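Local coordinates for protein omega transaminase (Pseudomonas sp., PDB 5LHA) that probably catalyses pyridoxal-phosphate-dependent transfer of amino groups as an omega (amine) transaminase of fold type I, held here in its pyridoxamine-phosphate form, at residues A[16-21]-A[31-36]; A[101-106]-A[118-123]; A[108-113]-A[275-280]; A[191-196]-A[391-396]; A[387-392]-A[429-434]. One frame throughout, in Å; residues are numbered along the deposited sequence.

Contact 1 of 5, residues A[16-21]-A[31-36]; sequences NAEKKF and PHRDKT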
# COMPACT_ATOMS: atom_id res chain seq x y z
N ASN A 16 -28.58 -34.13 14.26
CA ASN A 16 -28.36 -34.45 12.85
C ASN A 16 -28.47 -33.26 11.91
O ASN A 16 -28.21 -33.43 10.71
CB ASN A 16 -29.33 -35.56 12.37
CG ASN A 16 -28.96 -36.95 12.88
OD1 ASN A 16 -29.62 -37.51 13.76
ND2 ASN A 16 -27.90 -37.52 12.31
N ALA A 17 -28.85 -32.07 12.40
CA ALA A 17 -29.13 -30.94 11.52
C ALA A 17 -27.93 -30.59 10.64
O ALA A 17 -26.77 -30.67 11.06
CB ALA A 17 -29.54 -29.72 12.34
N GLU A 18 -28.22 -30.17 9.41
CA GLU A 18 -27.17 -29.73 8.50
C GLU A 18 -26.77 -28.29 8.79
O GLU A 18 -27.59 -27.45 9.18
CB GLU A 18 -27.60 -29.88 7.04
CG GLU A 18 -26.47 -29.59 6.07
CD GLU A 18 -25.26 -30.47 6.31
OE1 GLU A 18 -25.44 -31.64 6.74
OE2 GLU A 18 -24.12 -29.99 6.10
N LYS A 19 -25.49 -28.00 8.57
CA LYS A 19 -24.86 -26.75 8.98
C LYS A 19 -24.70 -25.82 7.77
O LYS A 19 -23.92 -26.11 6.86
CB LYS A 19 -23.52 -27.05 9.64
CG LYS A 19 -22.92 -25.90 10.41
CD LYS A 19 -21.60 -26.30 11.04
CE LYS A 19 -21.84 -27.28 12.17
NZ LYS A 19 -20.58 -27.73 12.86
N LYS A 20 -25.49 -24.74 7.74
CA LYS A 20 -25.46 -23.78 6.65
C LYS A 20 -24.71 -22.50 7.01
O LYS A 20 -24.69 -21.55 6.22
CB LYS A 20 -26.88 -23.43 6.22
CG LYS A 20 -27.73 -24.62 5.82
CD LYS A 20 -27.15 -25.37 4.64
CE LYS A 20 -28.26 -25.90 3.73
NZ LYS A 20 -29.33 -26.63 4.48
N PHE A 21 -24.08 -22.45 8.18
CA PHE A 21 -23.28 -21.30 8.57
C PHE A 21 -21.85 -21.74 8.82
O PHE A 21 -21.56 -22.94 8.97
CB PHE A 21 -23.85 -20.61 9.82
CG PHE A 21 -23.90 -21.49 11.03
CD1 PHE A 21 -22.82 -21.58 11.89
CD2 PHE A 21 -25.05 -22.22 11.32
CE1 PHE A 21 -22.87 -22.40 13.01
CE2 PHE A 21 -25.11 -23.03 12.44
CZ PHE A 21 -24.02 -23.12 13.28
N PRO A 31 -14.31 -33.92 7.80
CA PRO A 31 -15.55 -34.06 8.57
C PRO A 31 -15.59 -33.19 9.82
O PRO A 31 -16.61 -33.18 10.50
CB PRO A 31 -15.54 -35.54 8.95
CG PRO A 31 -14.08 -35.89 9.06
CD PRO A 31 -13.30 -34.93 8.20
N HIS A 32 -14.50 -32.48 10.11
CA HIS A 32 -14.46 -31.66 11.32
C HIS A 32 -15.59 -30.63 11.35
O HIS A 32 -16.10 -30.31 12.43
CB HIS A 32 -13.11 -30.96 11.44
CG HIS A 32 -13.04 -29.97 12.56
ND1 HIS A 32 -12.74 -30.34 13.86
CD2 HIS A 32 -13.21 -28.63 12.58
CE1 HIS A 32 -12.74 -29.27 14.63
NE2 HIS A 32 -13.02 -28.22 13.88
N ARG A 33 -15.99 -30.12 10.19
CA ARG A 33 -16.98 -29.05 10.17
C ARG A 33 -18.30 -29.50 10.79
O ARG A 33 -19.04 -28.68 11.34
CB ARG A 33 -17.25 -28.57 8.75
CG ARG A 33 -18.00 -27.26 8.71
CD ARG A 33 -18.36 -26.86 7.30
NE ARG A 33 -19.32 -27.79 6.73
CZ ARG A 33 -20.64 -27.65 6.85
NH1 ARG A 33 -21.14 -26.61 7.50
NH2 ARG A 33 -21.46 -28.54 6.31
N ASP A 34 -18.60 -30.80 10.72
CA ASP A 34 -19.89 -31.35 11.12
C ASP A 34 -19.98 -31.68 12.60
O ASP A 34 -21.08 -31.98 13.09
CB ASP A 34 -20.20 -32.62 10.31
CG ASP A 34 -20.56 -32.32 8.87
OD1 ASP A 34 -21.17 -31.27 8.61
OD2 ASP A 34 -20.25 -33.16 8.00
N LYS A 35 -18.87 -31.65 13.33
CA LYS A 35 -18.93 -31.73 14.78
C LYS A 35 -19.44 -30.41 15.34
O LYS A 35 -19.10 -29.33 14.85
CB LYS A 35 -17.54 -32.05 15.35
CG LYS A 35 -17.52 -32.28 16.85
CD LYS A 35 -16.29 -31.66 17.50
CE LYS A 35 -16.37 -30.14 17.57
NZ LYS A 35 -17.21 -29.68 18.72
N THR A 36 -20.31 -30.49 16.35
CA THR A 36 -20.85 -29.29 16.97
C THR A 36 -21.23 -29.61 18.41
O THR A 36 -21.80 -30.68 18.67
CB THR A 36 -22.08 -28.74 16.23
OG1 THR A 36 -21.96 -28.93 14.82
CG2 THR A 36 -22.25 -27.25 16.52
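K19 and D34 mark the nearest backbone approach, 7.1 Å between their CA atoms, where the irregular chain 16-21 runs at 103° to the chain leaving the 3-10 turn 32-34. Around this turn E18, R33 and D34 build a salt-bridge network in the N-terminal part of the subunit, which lies against the second subunit: K20 pairs with E104 of that subunit and the F21 ring meets F100 of that subunit edge to face. The K19 and R33 side chains slide past each other in opposite directions, each ending near the other's main chain. R33 NH1 donates to K19 O at 2.9 Å from above the carbonyl plane, while R33 NH2 reaches E18 OE2 at 3.0 Å in a salt bridge whose hydrogen bond is weak (129°). D34 OD1, 3.6 Å from R33 NH2, lies well out of the guanidinium plane and attracts by charge alone. With E18 OE2 only 4.1 Å from D34 OD1, the arginine probably offsets the repulsion between the two carboxylates. K19 CG sits over the centre of the F21 ring. Beyond it, K19 NZ is hydrogen-bonded with H23 NE2 and meets T36 OG1 tip to tip at 2.7 Å.

Contact 2 of 5, residues A[101-106]-A[118-123]; sequences DLAERL and VLFSSG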
# COMPACT_ATOMS: atom_id res chain seq x y z
N ASP A 101 -28.12 9.17 27.21
CA ASP A 101 -27.92 8.63 28.55
C ASP A 101 -26.60 7.89 28.66
O ASP A 101 -25.82 8.14 29.59
CB ASP A 101 -29.08 7.69 28.91
CG ASP A 101 -30.43 8.38 28.89
OD1 ASP A 101 -30.48 9.62 29.02
OD2 ASP A 101 -31.45 7.68 28.76
N LEU A 102 -26.32 6.99 27.72
CA LEU A 102 -25.12 6.15 27.79
C LEU A 102 -23.85 6.94 27.49
O LEU A 102 -22.80 6.68 28.09
CB LEU A 102 -25.26 4.97 26.82
CG LEU A 102 -24.16 3.91 26.83
CD1 LEU A 102 -24.01 3.33 28.22
CD2 LEU A 102 -24.45 2.83 25.81
N ALA A 103 -23.90 7.89 26.55
CA ALA A 103 -22.74 8.73 26.28
C ALA A 103 -22.36 9.56 27.50
O ALA A 103 -21.18 9.64 27.87
CB ALA A 103 -23.01 9.64 25.08
N GLU A 104 -23.34 10.20 28.12
CA GLU A 104 -23.11 10.89 29.39
C GLU A 104 -22.57 9.92 30.44
O GLU A 104 -21.65 10.26 31.18
CB GLU A 104 -24.41 11.55 29.86
CG GLU A 104 -24.32 12.27 31.19
CD GLU A 104 -23.66 13.64 31.09
OE1 GLU A 104 -23.46 14.14 29.96
OE2 GLU A 104 -23.34 14.22 32.15
N ARG A 105 -23.15 8.72 30.50
CA ARG A 105 -22.76 7.72 31.49
C ARG A 105 -21.31 7.28 31.28
O ARG A 105 -20.54 7.19 32.23
CB ARG A 105 -23.71 6.52 31.42
CG ARG A 105 -23.39 5.38 32.36
CD ARG A 105 -23.93 5.63 33.75
NE ARG A 105 -23.56 4.54 34.66
CZ ARG A 105 -24.34 3.52 34.97
NH1 ARG A 105 -25.56 3.42 34.46
NH2 ARG A 105 -23.90 2.59 35.80
N LEU A 106 -20.95 6.97 30.03
CA LEU A 106 -19.61 6.47 29.75
C LEU A 106 -18.55 7.53 30.03
O LEU A 106 -17.54 7.26 30.69
CB LEU A 106 -19.54 6.00 28.30
CG LEU A 106 -20.31 4.71 28.02
CD1 LEU A 106 -20.43 4.43 26.53
CD2 LEU A 106 -19.63 3.54 28.73
N VAL A 118 -17.90 9.93 22.63
CA VAL A 118 -18.11 8.52 22.31
C VAL A 118 -18.56 8.41 20.87
O VAL A 118 -19.42 9.18 20.42
CB VAL A 118 -19.15 7.86 23.23
CG1 VAL A 118 -19.12 6.35 23.04
CG2 VAL A 118 -18.94 8.24 24.69
N LEU A 119 -17.97 7.47 20.13
CA LEU A 119 -18.50 7.03 18.84
C LEU A 119 -18.94 5.58 19.00
O LEU A 119 -18.11 4.67 19.12
CB LEU A 119 -17.46 7.18 17.73
CG LEU A 119 -18.08 7.55 16.38
CD1 LEU A 119 -17.02 8.07 15.44
CD2 LEU A 119 -18.81 6.37 15.75
N PHE A 120 -20.26 5.37 18.98
CA PHE A 120 -20.86 4.07 19.25
C PHE A 120 -20.80 3.17 18.02
O PHE A 120 -20.71 3.63 16.88
CB PHE A 120 -22.32 4.23 19.70
CG PHE A 120 -22.47 4.74 21.11
CD1 PHE A 120 -22.21 3.92 22.20
CD2 PHE A 120 -22.85 6.06 21.35
CE1 PHE A 120 -22.34 4.41 23.49
CE2 PHE A 120 -22.97 6.54 22.63
CZ PHE A 120 -22.72 5.71 23.70
N SER A 121 -20.86 1.87 18.28
CA SER A 121 -20.79 0.86 17.24
C SER A 121 -21.42 -0.41 17.81
O SER A 121 -22.20 -0.34 18.77
CB SER A 121 -19.34 0.70 16.76
OG SER A 121 -18.49 0.23 17.80
N SER A 122 -21.09 -1.56 17.22
CA SER A 122 -21.77 -2.81 17.57
C SER A 122 -20.86 -3.90 18.08
O SER A 122 -21.36 -4.96 18.50
CB SER A 122 -22.53 -3.35 16.35
OG SER A 122 -23.54 -2.44 15.94
N GLY A 123 -19.55 -3.69 18.12
CA GLY A 123 -18.65 -4.74 18.56
C GLY A 123 -17.25 -4.21 18.70
O GLY A 123 -16.98 -3.03 18.49
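F120 and V118 pack against L102, A103 and L106 in a helix-on-sheet contact of apolar side chains, with no hydrogen bond across it, buried where helix 97-109 covers strand 115-121, an outermost strand of the larger domain's mixed sheet within this chain. The short axes lie 9.5 Å apart, and their directions differ by 125°. Strand alternation sends V118 and F120 to the helix side, whereas L119 and S121 face helix 124-141. F120 has the largest share of the contact. Its CG stands anti to the carbonyl carbon (chi1 -75°), and the far rim of the ring enters the helix surface: CE1 lies 3.5 Å from L102 CD2 and 3.6 Å from L106 CD1. L106 and F120 meet tip to tip, while the methyl of L102 approaches obliquely.

As elsewhere in PLP enzymes of fold type I, a helix layer here covers the sheet that carries the cofactor. A103, having no more than CB, lets the ring come close to the helix backbone; F120 CZ is 3.8 Å from A103 N, which lies at the ring edge and in its plane, and A103 CB touches CE2 at 4.0 Å. V118 covers one face of the ring, its CG1 over the centre of F120 and 4.2 Å from L106 CD1. The other branch, V118 CG2, reaches A103 O at 4.1 Å. F21 of the second subunit packs on both A103 and F120. Past the strand, G123 occupies the N-cap position before helix 124-141 and touches a PMP; the F120 side chain is about 12 Å from a bound PMP.

Contact 3 of 5, residues A[108-113]-A[275-280]; sequences GMFAQE and CMLGSR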
# COMPACT_ATOMS: atom_id res chain seq x y z
N GLY A 108 -18.75 9.93 32.05
CA GLY A 108 -18.66 10.12 33.49
C GLY A 108 -17.83 9.06 34.18
O GLY A 108 -17.06 9.36 35.10
N MET A 109 -18.00 7.79 33.77
CA MET A 109 -17.23 6.69 34.36
C MET A 109 -15.74 6.84 34.13
O MET A 109 -14.94 6.40 34.96
CB MET A 109 -17.66 5.36 33.76
CG MET A 109 -19.02 4.86 34.14
SD MET A 109 -19.21 3.26 33.35
CE MET A 109 -18.24 2.23 34.45
N PHE A 110 -15.36 7.42 33.00
CA PHE A 110 -13.96 7.53 32.61
C PHE A 110 -13.50 8.98 32.58
O PHE A 110 -12.71 9.38 31.72
CB PHE A 110 -13.73 6.85 31.27
CG PHE A 110 -14.23 5.43 31.23
CD1 PHE A 110 -13.77 4.50 32.14
CD2 PHE A 110 -15.16 5.03 30.28
CE1 PHE A 110 -14.23 3.19 32.10
CE2 PHE A 110 -15.61 3.73 30.24
CZ PHE A 110 -15.15 2.81 31.15
N ALA A 111 -14.00 9.79 33.51
CA ALA A 111 -13.48 11.14 33.65
C ALA A 111 -12.02 11.11 34.06
O ALA A 111 -11.22 11.96 33.64
CB ALA A 111 -14.31 11.93 34.66
N GLN A 112 -11.64 10.13 34.88
CA GLN A 112 -10.24 9.94 35.26
C GLN A 112 -9.33 9.90 34.04
O GLN A 112 -8.17 10.30 34.12
CB GLN A 112 -10.09 8.66 36.08
CG GLN A 112 -8.68 8.36 36.53
CD GLN A 112 -8.57 7.12 37.40
OE1 GLN A 112 -7.51 6.52 37.51
NE2 GLN A 112 -9.68 6.75 38.04
N GLU A 113 -9.84 9.43 32.91
CA GLU A 113 -9.08 9.41 31.66
C GLU A 113 -9.44 10.57 30.74
O GLU A 113 -9.04 10.57 29.58
CB GLU A 113 -9.28 8.07 30.95
CG GLU A 113 -8.67 6.88 31.69
CD GLU A 113 -9.41 6.54 32.97
OE1 GLU A 113 -10.65 6.73 33.02
OE2 GLU A 113 -8.75 6.10 33.94
N CYS A 275 -10.06 -4.22 37.58
CA CYS A 275 -10.24 -2.78 37.56
C CYS A 275 -11.24 -2.45 36.46
O CYS A 275 -11.40 -3.21 35.50
CB CYS A 275 -8.87 -2.11 37.34
SG CYS A 275 -8.80 -0.35 37.63
N MET A 276 -11.92 -1.31 36.60
CA MET A 276 -12.91 -0.91 35.59
C MET A 276 -12.27 -0.73 34.22
O MET A 276 -12.94 -0.90 33.19
CB MET A 276 -13.62 0.37 36.03
CG MET A 276 -14.91 0.66 35.26
SD MET A 276 -16.23 -0.54 35.58
CE MET A 276 -16.82 0.01 37.18
N LEU A 277 -11.00 -0.37 34.18
CA LEU A 277 -10.19 -0.41 32.97
C LEU A 277 -8.88 -1.10 33.27
O LEU A 277 -8.35 -1.00 34.39
CB LEU A 277 -9.91 0.98 32.41
CG LEU A 277 -11.06 1.79 31.84
CD1 LEU A 277 -10.55 3.17 31.44
CD2 LEU A 277 -11.65 1.05 30.65
N GLY A 278 -8.38 -1.86 32.29
CA GLY A 278 -7.04 -2.40 32.39
C GLY A 278 -5.98 -1.31 32.43
O GLY A 278 -4.98 -1.43 33.14
N SER A 279 -6.17 -0.25 31.63
CA SER A 279 -5.23 0.86 31.61
C SER A 279 -5.21 1.60 32.94
O SER A 279 -4.15 1.95 33.46
CB SER A 279 -5.59 1.83 30.49
OG SER A 279 -6.91 2.28 30.67
N ARG A 280 -6.40 1.87 33.49
CA ARG A 280 -6.49 2.45 34.82
C ARG A 280 -5.82 1.55 35.87
O ARG A 280 -5.17 2.05 36.79
CB ARG A 280 -7.95 2.69 35.18
CG ARG A 280 -8.16 3.39 36.52
CD ARG A 280 -9.63 3.49 36.87
NE ARG A 280 -10.33 4.34 35.92
CZ ARG A 280 -11.64 4.56 35.91
NH1 ARG A 280 -12.43 4.00 36.82
NH2 ARG A 280 -12.16 5.35 34.98
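A side-on, two-nitrogen salt bridge between R280 and E113 ties the chain leaving helix 97-109 to the short helix 278-281. R280 NH2 gives a hydrogen to E113 OE1 at 2.8 Å, nearly straight at 172°, and NE gives one to E113 OE2 at 3.1 Å. Both oxygens are met on the syn side, and the carboxylate and guanidinium planes differ by 18°. NH2 has a second acceptor, M109 O at 3.0 Å, close to the guanidinium plane; the same nitrogen therefore grips a side chain and a carbonyl at the end of the helix. A bend at chi3 (-65°) sets R280 NE on the side of E113.

The Q112 amide lies over one guanidinium face, offset toward its rim and almost parallel to it. Its NE2 is 3.3 Å from R280 NE, but both are donors, so no hydrogen bond joins them. Within the larger domain of the fold type I architecture, the contact joins two connections more than 160 residues apart in sequence, with strand 288-291 and helix 335-350 alongside. Next to the arginine the packing turns apolar. The F110 and R280 side chains cross at about a right angle, NH2 at the ring edge, 3.4 Å from F110 CD1, and F110 CE1 rests 3.5 Å from L277 CG. Farther out, M109 and M276 also cross at about a right angle, with M109 CE 3.6 Å from M276 SD. E265, outside the two segments, accepts hydrogen bonds from G278 N and S279 OG.

Contact 4 of 5, residues A[191-196]-A[391-396]; sequences WLYRNP and DLVSDK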
# COMPACT_ATOMS: atom_id res chain seq x y z
N TRP A 191 6.46 -10.40 27.34
CA TRP A 191 5.96 -11.73 27.66
C TRP A 191 7.08 -12.49 28.36
O TRP A 191 8.10 -12.79 27.74
CB TRP A 191 5.51 -12.45 26.39
CG TRP A 191 4.79 -13.77 26.59
CD1 TRP A 191 4.32 -14.30 27.76
CD2 TRP A 191 4.47 -14.72 25.57
NE1 TRP A 191 3.72 -15.52 27.53
CE2 TRP A 191 3.80 -15.80 26.20
CE3 TRP A 191 4.69 -14.77 24.19
CZ2 TRP A 191 3.35 -16.91 25.49
CZ3 TRP A 191 4.24 -15.88 23.49
CH2 TRP A 191 3.57 -16.93 24.13
N LEU A 192 6.91 -12.76 29.65
CA LEU A 192 7.98 -13.37 30.43
C LEU A 192 8.24 -14.81 29.99
O LEU A 192 9.40 -15.26 29.95
CB LEU A 192 7.63 -13.33 31.92
CG LEU A 192 7.69 -12.00 32.65
CD1 LEU A 192 6.62 -11.97 33.74
CD2 LEU A 192 9.07 -11.81 33.24
N TYR A 193 7.19 -15.54 29.62
CA TYR A 193 7.35 -16.96 29.30
C TYR A 193 8.11 -17.15 27.98
O TYR A 193 8.92 -18.08 27.86
CB TYR A 193 5.99 -17.65 29.27
CG TYR A 193 6.10 -19.16 29.42
CD1 TYR A 193 6.63 -19.72 30.58
CD2 TYR A 193 5.71 -20.01 28.40
CE1 TYR A 193 6.75 -21.09 30.72
CE2 TYR A 193 5.83 -21.39 28.53
CZ TYR A 193 6.35 -21.92 29.69
OH TYR A 193 6.48 -23.29 29.82
N ARG A 194 7.86 -16.30 26.98
CA ARG A 194 8.53 -16.39 25.68
C ARG A 194 8.85 -14.98 25.19
O ARG A 194 7.93 -14.21 24.90
CB ARG A 194 7.66 -17.10 24.64
CG ARG A 194 7.36 -18.56 24.92
CD ARG A 194 6.70 -19.21 23.71
NE ARG A 194 6.30 -20.60 23.96
CZ ARG A 194 5.18 -20.96 24.57
NH1 ARG A 194 4.31 -20.05 25.00
NH2 ARG A 194 4.92 -22.25 24.75
N ASN A 195 10.14 -14.64 25.08
CA ASN A 195 10.55 -13.34 24.56
C ASN A 195 11.94 -13.47 23.95
O ASN A 195 12.67 -14.41 24.27
CB ASN A 195 10.51 -12.25 25.64
CG ASN A 195 11.39 -12.55 26.84
OD1 ASN A 195 12.59 -12.29 26.82
ND2 ASN A 195 10.79 -13.11 27.89
N PRO A 196 12.31 -12.56 23.04
CA PRO A 196 13.61 -12.68 22.35
C PRO A 196 14.84 -12.68 23.24
O PRO A 196 15.90 -13.12 22.79
CB PRO A 196 13.62 -11.44 21.43
CG PRO A 196 12.21 -11.14 21.19
CD PRO A 196 11.45 -11.54 22.42
N ASP A 391 -0.49 -22.62 29.62
CA ASP A 391 0.37 -22.71 28.44
C ASP A 391 0.95 -24.13 28.34
O ASP A 391 1.82 -24.51 29.12
CB ASP A 391 1.45 -21.64 28.49
CG ASP A 391 2.03 -21.36 27.13
OD1 ASP A 391 2.24 -22.33 26.36
OD2 ASP A 391 2.23 -20.16 26.81
N LEU A 392 0.49 -24.88 27.34
CA LEU A 392 0.92 -26.26 27.17
C LEU A 392 2.11 -26.30 26.22
O LEU A 392 2.08 -25.70 25.15
CB LEU A 392 -0.23 -27.13 26.64
CG LEU A 392 -1.59 -27.12 27.35
CD1 LEU A 392 -2.56 -28.04 26.62
CD2 LEU A 392 -1.50 -27.51 28.83
N VAL A 393 3.16 -27.00 26.64
CA VAL A 393 4.41 -27.09 25.90
C VAL A 393 4.75 -28.56 25.70
O VAL A 393 4.30 -29.44 26.44
CB VAL A 393 5.56 -26.36 26.61
CG1 VAL A 393 5.18 -24.93 26.87
CG2 VAL A 393 5.90 -27.07 27.91
N SER A 394 5.58 -28.81 24.69
CA SER A 394 6.15 -30.14 24.50
C SER A 394 7.43 -30.34 25.29
O SER A 394 7.80 -31.49 25.57
CB SER A 394 6.41 -30.39 23.01
OG SER A 394 6.97 -29.25 22.38
N ASP A 395 8.09 -29.25 25.67
CA ASP A 395 9.39 -29.30 26.34
C ASP A 395 9.43 -28.19 27.37
O ASP A 395 9.26 -27.02 27.03
CB ASP A 395 10.54 -29.15 25.33
CG ASP A 395 11.92 -29.26 25.97
OD1 ASP A 395 12.21 -28.51 26.93
OD2 ASP A 395 12.73 -30.09 25.51
N LYS A 396 9.67 -28.57 28.63
CA LYS A 396 9.71 -27.58 29.70
C LYS A 396 10.88 -26.61 29.52
O LYS A 396 10.73 -25.41 29.75
CB LYS A 396 9.78 -28.28 31.06
CG LYS A 396 8.48 -29.01 31.47
CD LYS A 396 8.61 -29.79 32.78
CE LYS A 396 9.69 -30.88 32.72
NZ LYS A 396 9.38 -32.02 31.78
O HOH W 1 8.13 -24.05 31.59
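R194 and D391 meet tip to tip, the guanidinium presenting NH1 and NH2 end-on to the two carboxylate oxygens with the planes turned 41° apart. The two main bonds are unequal. NH1 reaches OD2 on its syn side at 2.8 Å (151°), whereas NH2 comes to OD1 from above the carboxylate plane at 3.1 Å; NH1 also makes a weak bond to OD1. The W191 ring points its edge at OD2, CZ2 lying 3.7 Å from D391 OD2, nearly coplanar with the carboxylate. Y193 lies across one guanidinium face, CD2 being offset toward the rim, and V393 CG1 fits at the edge of the tyrosine ring, 3.6 Å from OH and 3.4 Å from R194 NH2. A water hydrogen-bonded to Y193 OH makes a weak bond to K396 O.

The arrangement fastens the loop after strand 184-187, on the larger domain, to strand 387-393 of the smaller domain, built from both ends of the chain in this fold type I enzyme. R194 has a further bond, NE donating to R399 O, while D391 OD2 also pairs with R382. A buried carboxylate paired with two arginines would be expected to stay ionised, its negative charge balanced where little solvent reaches.

Contact 5 of 5, residues A[387-392]-A[429-434]; sequences MIALDL and KIILSP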
# COMPACT_ATOMS: atom_id res chain seq x y z
N MET A 387 -9.14 -13.50 33.76
CA MET A 387 -8.58 -14.04 32.53
C MET A 387 -7.30 -14.79 32.87
O MET A 387 -6.40 -14.23 33.50
CB MET A 387 -8.31 -12.94 31.49
CG MET A 387 -7.50 -11.75 31.97
SD MET A 387 -7.79 -10.29 30.95
CE MET A 387 -7.32 -10.85 29.32
N ILE A 388 -7.25 -16.06 32.49
CA ILE A 388 -6.15 -16.95 32.83
C ILE A 388 -5.87 -17.83 31.62
O ILE A 388 -6.77 -18.16 30.85
CB ILE A 388 -6.48 -17.81 34.08
CG1 ILE A 388 -6.49 -16.95 35.34
CG2 ILE A 388 -5.50 -18.97 34.23
CD1 ILE A 388 -7.18 -17.60 36.51
N ALA A 389 -4.59 -18.18 31.42
CA ALA A 389 -4.21 -19.11 30.37
C ALA A 389 -3.27 -20.16 30.93
O ALA A 389 -2.36 -19.86 31.70
CB ALA A 389 -3.54 -18.40 29.20
N LEU A 390 -3.51 -21.41 30.52
CA LEU A 390 -2.61 -22.51 30.80
C LEU A 390 -1.80 -22.76 29.53
O LEU A 390 -2.37 -23.04 28.48
CB LEU A 390 -3.39 -23.76 31.22
CG LEU A 390 -4.32 -23.63 32.44
CD1 LEU A 390 -5.73 -23.28 31.99
CD2 LEU A 390 -4.34 -24.91 33.27
N ASP A 391 -0.49 -22.62 29.62
CA ASP A 391 0.37 -22.71 28.44
C ASP A 391 0.95 -24.13 28.34
O ASP A 391 1.82 -24.51 29.12
CB ASP A 391 1.45 -21.64 28.49
CG ASP A 391 2.03 -21.36 27.13
OD1 ASP A 391 2.24 -22.33 26.36
OD2 ASP A 391 2.23 -20.16 26.81
N LEU A 392 0.49 -24.88 27.34
CA LEU A 392 0.92 -26.26 27.17
C LEU A 392 2.11 -26.30 26.22
O LEU A 392 2.08 -25.70 25.15
CB LEU A 392 -0.23 -27.13 26.64
CG LEU A 392 -1.59 -27.12 27.35
CD1 LEU A 392 -2.56 -28.04 26.62
CD2 LEU A 392 -1.50 -27.51 28.83
N LYS A 429 -2.90 -23.23 24.21
CA LYS A 429 -3.24 -22.62 25.49
C LYS A 429 -4.72 -22.80 25.79
O LYS A 429 -5.57 -22.61 24.91
CB LYS A 429 -2.90 -21.13 25.47
CG LYS A 429 -1.53 -20.82 24.88
CD LYS A 429 -1.25 -19.32 24.84
CE LYS A 429 0.10 -19.04 24.19
NZ LYS A 429 0.16 -19.60 22.81
N ILE A 430 -5.03 -23.16 27.03
CA ILE A 430 -6.41 -23.24 27.51
C ILE A 430 -6.76 -21.91 28.16
O ILE A 430 -6.07 -21.47 29.10
CB ILE A 430 -6.61 -24.39 28.51
CG1 ILE A 430 -6.04 -25.72 27.99
CG2 ILE A 430 -8.09 -24.56 28.82
CD1 ILE A 430 -6.92 -26.40 26.96
N ILE A 431 -7.81 -21.26 27.67
CA ILE A 431 -8.26 -19.98 28.20
C ILE A 431 -9.40 -20.22 29.18
O ILE A 431 -10.37 -20.93 28.87
CB ILE A 431 -8.71 -19.03 27.07
CG1 ILE A 431 -7.56 -18.76 26.08
CG2 ILE A 431 -9.28 -17.74 27.64
CD1 ILE A 431 -6.24 -18.46 26.73
N LEU A 432 -9.30 -19.59 30.35
CA LEU A 432 -10.36 -19.52 31.35
C LEU A 432 -10.86 -18.08 31.40
O LEU A 432 -10.07 -17.17 31.64
CB LEU A 432 -9.83 -19.95 32.73
CG LEU A 432 -8.96 -21.20 32.77
CD1 LEU A 432 -8.57 -21.57 34.20
CD2 LEU A 432 -9.63 -22.38 32.08
N SER A 433 -12.16 -17.87 31.17
CA SER A 433 -12.69 -16.50 31.23
C SER A 433 -14.16 -16.50 31.65
O SER A 433 -15.04 -16.09 30.88
CB SER A 433 -12.51 -15.80 29.88
OG SER A 433 -13.29 -16.41 28.87
N PRO A 434 -14.45 -16.91 32.88
CA PRO A 434 -15.84 -17.10 33.30
C PRO A 434 -16.50 -15.77 33.61
O PRO A 434 -15.84 -14.72 33.60
CB PRO A 434 -15.68 -17.95 34.57
CG PRO A 434 -14.40 -17.46 35.15
CD PRO A 434 -13.50 -17.20 33.97
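I430 O receives the backbone N-H of L390 at 2.9 Å, and the same oxygen also accepts a CA-H contact from A389, whose CA is 3.3 Å away. I430 N returns a bond to L390 O, completing a hydrogen-bonded antiparallel pair. I388 and L432 form the next such pair, with L432 N donating almost straight to I388 O at 2.9 Å (175°). A389-I431 and D391-K429 are the non-hydrogen-bonded pairs between and beyond them.

These strands, 387-393 and 429-432, are neighbours inside the mixed sheet of the smaller domain, which both ends of the chain build, their short axes running 164° apart. One face carries I388, L390, I430 and L432. L390 is turned at chi2 to 93°, off the usual staggered positions, and this puts CD1 against both neighbours, 3.8 Å from I430 CB and 3.9 Å from L432 CG. On the other face I431 CD1 packs on A389 CB, 3.7 Å away. K429 lies beside D391, pointing the same way; its CE is 3.6 Å from D391 OD2, while NZ stays beyond salt-bridge range of an oxygen whose stronger partner is R194. W63, on helix 60-63, packs against M387, I431 and S433, and the M387 side chain lies about 8 Å from a bound PMP.

Overall arrangement
Contacts 2 and 3 both draw on helix 97-109, their centres 14 Å apart, one securing it to strand 115-121 and the other fixing its far end. Contacts 4 and 5 form a second pair, also 14 Å apart between centres, sharing D391 and L392; W191 CH2 touches K429 CE at 4.1 Å. Contacts 2 and 5 lie on opposite sides of the chain's centre, 30 Å apart, yet each approaches a cofactor: contact 2 includes G123 of the PMP pocket, and M387 of contact 5 is about 8 Å from a PMP. Contact 1 stands apart, 42 Å from contact 3 between centres, but like contact 2 it borders the second subunit.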